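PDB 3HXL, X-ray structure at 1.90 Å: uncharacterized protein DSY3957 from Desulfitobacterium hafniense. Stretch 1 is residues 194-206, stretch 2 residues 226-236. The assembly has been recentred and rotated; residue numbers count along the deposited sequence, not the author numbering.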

# COMPACT_ATOMS: atom_id res chain seq x y z
N ALA A 194 -8.23 1.84 -10.35
CA ALA A 194 -8.24 2.97 -9.42
C ALA A 194 -6.86 3.28 -8.86
O ALA A 194 -6.48 4.44 -8.73
CB ALA A 194 -9.21 2.70 -8.29
N VAL A 195 -6.11 2.24 -8.50
CA VAL A 195 -4.79 2.46 -7.93
C VAL A 195 -3.80 3.00 -8.95
O VAL A 195 -2.89 3.76 -8.61
CB VAL A 195 -4.22 1.16 -7.31
CG1 VAL A 195 -3.85 0.16 -8.41
CG2 VAL A 195 -3.01 1.49 -6.45
N GLU A 196 -3.98 2.61 -10.21
CA GLU A 196 -3.08 3.04 -11.27
C GLU A 196 -2.99 4.56 -11.39
O GLU A 196 -2.01 5.09 -11.89
CB GLU A 196 -3.55 2.47 -12.61
CG GLU A 196 -2.42 2.33 -13.61
CD GLU A 196 -2.90 1.93 -14.98
OE1 GLU A 196 -3.77 1.03 -15.07
OE2 GLU A 196 -2.40 2.51 -15.97
N ILE A 197 -4.02 5.24 -10.92
CA ILE A 197 -4.06 6.70 -10.98
C ILE A 197 -3.37 7.34 -9.78
O ILE A 197 -3.08 8.54 -9.80
CB ILE A 197 -5.52 7.18 -11.07
CG1 ILE A 197 -6.21 6.52 -12.27
CG2 ILE A 197 -5.56 8.69 -11.25
CD1 ILE A 197 -7.70 6.72 -12.31
N PHE A 198 -3.10 6.56 -8.74
CA PHE A 198 -2.42 7.08 -7.55
C PHE A 198 -0.92 6.89 -7.64
O PHE A 198 -0.42 6.11 -8.46
CB PHE A 198 -2.90 6.36 -6.28
CG PHE A 198 -4.23 6.84 -5.76
CD1 PHE A 198 -5.42 6.44 -6.35
CD2 PHE A 198 -4.28 7.69 -4.65
CE1 PHE A 198 -6.65 6.87 -5.85
CE2 PHE A 198 -5.50 8.13 -4.14
CZ PHE A 198 -6.69 7.72 -4.74
N ASP A 199 -0.18 7.62 -6.82
CA ASP A 199 1.25 7.43 -6.79
C ASP A 199 1.45 6.49 -5.60
O ASP A 199 0.91 6.73 -4.52
CB ASP A 199 1.99 8.75 -6.59
CG ASP A 199 2.08 9.55 -7.88
OD1 ASP A 199 2.43 8.96 -8.93
OD2 ASP A 199 1.81 10.77 -7.85
N PHE A 200 2.19 5.41 -5.83
CA PHE A 200 2.46 4.42 -4.80
C PHE A 200 3.74 3.66 -5.13
O PHE A 200 4.29 3.81 -6.22
CB PHE A 200 1.27 3.45 -4.66
CG PHE A 200 1.04 2.58 -5.87
CD1 PHE A 200 1.58 1.29 -5.93
CD2 PHE A 200 0.29 3.05 -6.94
CE1 PHE A 200 1.37 0.49 -7.06
CE2 PHE A 200 0.09 2.25 -8.07
CZ PHE A 200 0.63 0.97 -8.13
N ASN A 201 4.21 2.84 -4.20
CA ASN A 201 5.44 2.10 -4.41
C ASN A 201 5.20 0.61 -4.51
O ASN A 201 5.72 -0.06 -5.39
CB ASN A 201 6.42 2.35 -3.26
CG ASN A 201 6.79 3.80 -3.12
OD1 ASN A 201 7.47 4.36 -3.99
ND2 ASN A 201 6.34 4.43 -2.05
N THR A 202 4.39 0.10 -3.59
CA THR A 202 4.12 -1.33 -3.56
C THR A 202 2.67 -1.70 -3.34
O THR A 202 1.89 -0.96 -2.73
CB THR A 202 4.94 -1.99 -2.45
OG1 THR A 202 4.36 -1.64 -1.18
CG2 THR A 202 6.37 -1.50 -2.48
N ILE A 203 2.31 -2.88 -3.82
CA ILE A 203 0.96 -3.40 -3.66
C ILE A 203 1.04 -4.78 -3.01
O ILE A 203 1.93 -5.56 -3.32
CB ILE A 203 0.24 -3.58 -5.02
CG1 ILE A 203 -0.15 -2.21 -5.59
CG2 ILE A 203 -0.98 -4.47 -4.84
CD1 ILE A 203 -0.61 -2.27 -7.04
N ALA A 204 0.13 -5.06 -2.09
CA ALA A 204 0.10 -6.37 -1.45
C ALA A 204 -1.17 -7.07 -1.90
O ALA A 204 -2.23 -6.45 -1.98
CB ALA A 204 0.10 -6.22 0.08
N LEU A 205 -1.05 -8.35 -2.22
CA LEU A 205 -2.22 -9.14 -2.60
C LEU A 205 -2.29 -10.28 -1.59
O LEU A 205 -1.64 -11.31 -1.76
CB LEU A 205 -2.09 -9.70 -4.03
CG LEU A 205 -3.21 -10.65 -4.46
CD1 LEU A 205 -4.57 -9.96 -4.30
CD2 LEU A 205 -3.01 -11.07 -5.91
N PRO A 206 -3.05 -10.10 -0.50
CA PRO A 206 -3.20 -11.12 0.54
C PRO A 206 -4.26 -12.15 0.14
O PRO A 206 -5.26 -12.33 0.83
CB PRO A 206 -3.62 -10.29 1.75
CG PRO A 206 -4.51 -9.26 1.13
CD PRO A 206 -3.69 -8.84 -0.09
N ASP A 226 6.10 -0.67 -19.53
CA ASP A 226 5.37 -0.08 -20.65
C ASP A 226 4.93 1.34 -20.32
O ASP A 226 4.75 2.17 -21.22
CB ASP A 226 4.16 -0.93 -21.02
CG ASP A 226 4.54 -2.32 -21.49
OD1 ASP A 226 5.51 -2.45 -22.26
OD2 ASP A 226 3.87 -3.29 -21.09
N GLU A 227 4.77 1.63 -19.03
CA GLU A 227 4.33 2.96 -18.60
C GLU A 227 5.44 3.74 -17.90
O GLU A 227 5.32 4.94 -17.67
CB GLU A 227 3.14 2.83 -17.64
CG GLU A 227 2.08 1.80 -18.05
CD GLU A 227 1.12 2.31 -19.12
OE1 GLU A 227 1.59 2.89 -20.12
OE2 GLU A 227 -0.10 2.11 -18.96
N GLY A 228 6.53 3.06 -17.54
CA GLY A 228 7.62 3.74 -16.87
C GLY A 228 7.22 4.11 -15.45
O GLY A 228 7.80 5.02 -14.84
N LYS A 229 6.23 3.41 -14.91
CA LYS A 229 5.77 3.65 -13.54
C LYS A 229 6.30 2.49 -12.71
O LYS A 229 5.67 1.44 -12.61
CB LYS A 229 4.24 3.69 -13.49
CG LYS A 229 3.71 4.24 -12.18
CD LYS A 229 2.20 4.21 -12.14
CE LYS A 229 1.70 4.83 -10.84
NZ LYS A 229 0.26 4.51 -10.61
N LYS A 230 7.47 2.70 -12.11
CA LYS A 230 8.13 1.67 -11.33
C LYS A 230 7.50 1.41 -9.96
O LYS A 230 7.56 2.25 -9.05
CB LYS A 230 9.61 2.01 -11.19
CG LYS A 230 10.31 2.27 -12.53
CD LYS A 230 10.36 1.02 -13.43
CE LYS A 230 11.03 1.33 -14.77
NZ LYS A 230 11.24 0.12 -15.62
N ILE A 231 6.90 0.23 -9.83
CA ILE A 231 6.25 -0.21 -8.61
C ILE A 231 6.47 -1.72 -8.48
O ILE A 231 7.01 -2.35 -9.38
CB ILE A 231 4.72 0.06 -8.66
CG1 ILE A 231 4.11 -0.64 -9.89
CG2 ILE A 231 4.43 1.55 -8.75
CD1 ILE A 231 3.58 -2.02 -9.60
N GLN A 232 6.07 -2.29 -7.35
CA GLN A 232 6.19 -3.73 -7.15
C GLN A 232 4.91 -4.27 -6.52
O GLN A 232 4.19 -3.55 -5.83
CB GLN A 232 7.37 -4.10 -6.25
CG GLN A 232 8.76 -4.03 -6.91
CD GLN A 232 9.87 -4.52 -5.97
OE1 GLN A 232 10.08 -3.94 -4.90
NE2 GLN A 232 10.58 -5.57 -6.37
N VAL A 233 4.65 -5.55 -6.78
CA VAL A 233 3.50 -6.24 -6.22
C VAL A 233 4.07 -7.38 -5.39
O VAL A 233 5.04 -8.03 -5.79
CB VAL A 233 2.58 -6.84 -7.32
CG1 VAL A 233 2.02 -5.72 -8.19
CG2 VAL A 233 3.35 -7.84 -8.15
N VAL A 234 3.47 -7.59 -4.22
CA VAL A 234 3.89 -8.64 -3.30
C VAL A 234 2.80 -9.70 -3.22
O VAL A 234 1.69 -9.43 -2.74
CB VAL A 234 4.15 -8.07 -1.89
CG1 VAL A 234 4.59 -9.19 -0.96
CG2 VAL A 234 5.21 -6.97 -1.96
N LEU A 235 3.13 -10.89 -3.70
CA LEU A 235 2.20 -12.00 -3.73
C LEU A 235 2.63 -13.13 -2.81
O LEU A 235 3.74 -13.11 -2.26
CB LEU A 235 2.09 -12.56 -5.15
CG LEU A 235 1.93 -11.54 -6.27
CD1 LEU A 235 1.91 -12.26 -7.61
CD2 LEU A 235 0.65 -10.75 -6.07
N GLU A 236 1.74 -14.10 -2.66
CA GLU A 236 1.95 -15.28 -1.83
C GLU A 236 2.24 -16.50 -2.70
O GLU A 236 1.46 -16.81 -3.59
CB GLU A 236 0.68 -15.58 -1.02
CG GLU A 236 0.77 -16.81 -0.15
CD GLU A 236 0.08 -18.04 -0.73
OE1 GLU A 236 0.21 -19.10 -0.10
OE2 GLU A 236 -0.60 -17.98 -1.79
O HOH W 1 -0.81 -13.31 -3.47

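A strand beginning at Thr202 runs parallel to strand 232-236, and a ladder of backbone hydrogen bonds joins them. Gln232 N donates to Asn201 O (3.0 Å) and Ile203 N to Gln232 O (2.8 Å); Val234 N then donates to Ile203 O (2.7 Å) and Leu205 N to Val234 O (3.0 Å). Gln232, Ile203 and Val234 each bond to the two residues flanking their partner across the sheet, as parallel pairing requires. Where the strands separate, a water continues the ladder, donating to Leu205 O and accepting from Glu236 N, both at 2.8 Å; the direct distance from Leu205 O to Glu236 N is 4.5 Å.

Apolar side chains pack beside this ladder. Ile203 CB lies 4.2 Å from Val233 CG1 on one sheet face, and beta-branched residues such as these suit extended backbone. Leu205 CB meets Leu235 CD2 at 3.6 Å; both leucines are buried, where branched apolar side chains can pack without leaving a polar group unsatisfied. Before the strands, Ile231 CG2 sits over a face of the Phe200 ring, 4.0 Å from its centroid, a CH-pi contact that suits a methyl group and a flat aromatic surface.

The polar anchor is Lys229. Its fully extended side chain (all t) carries NZ to two carbonyls, donating to Glu196 O (2.7 Å) and Phe198 O (2.8 Å). A long, flexible chain ending in several N-H donors is well suited to tying down the type I turn from Val195 to Phe198, to which both carbonyls belong.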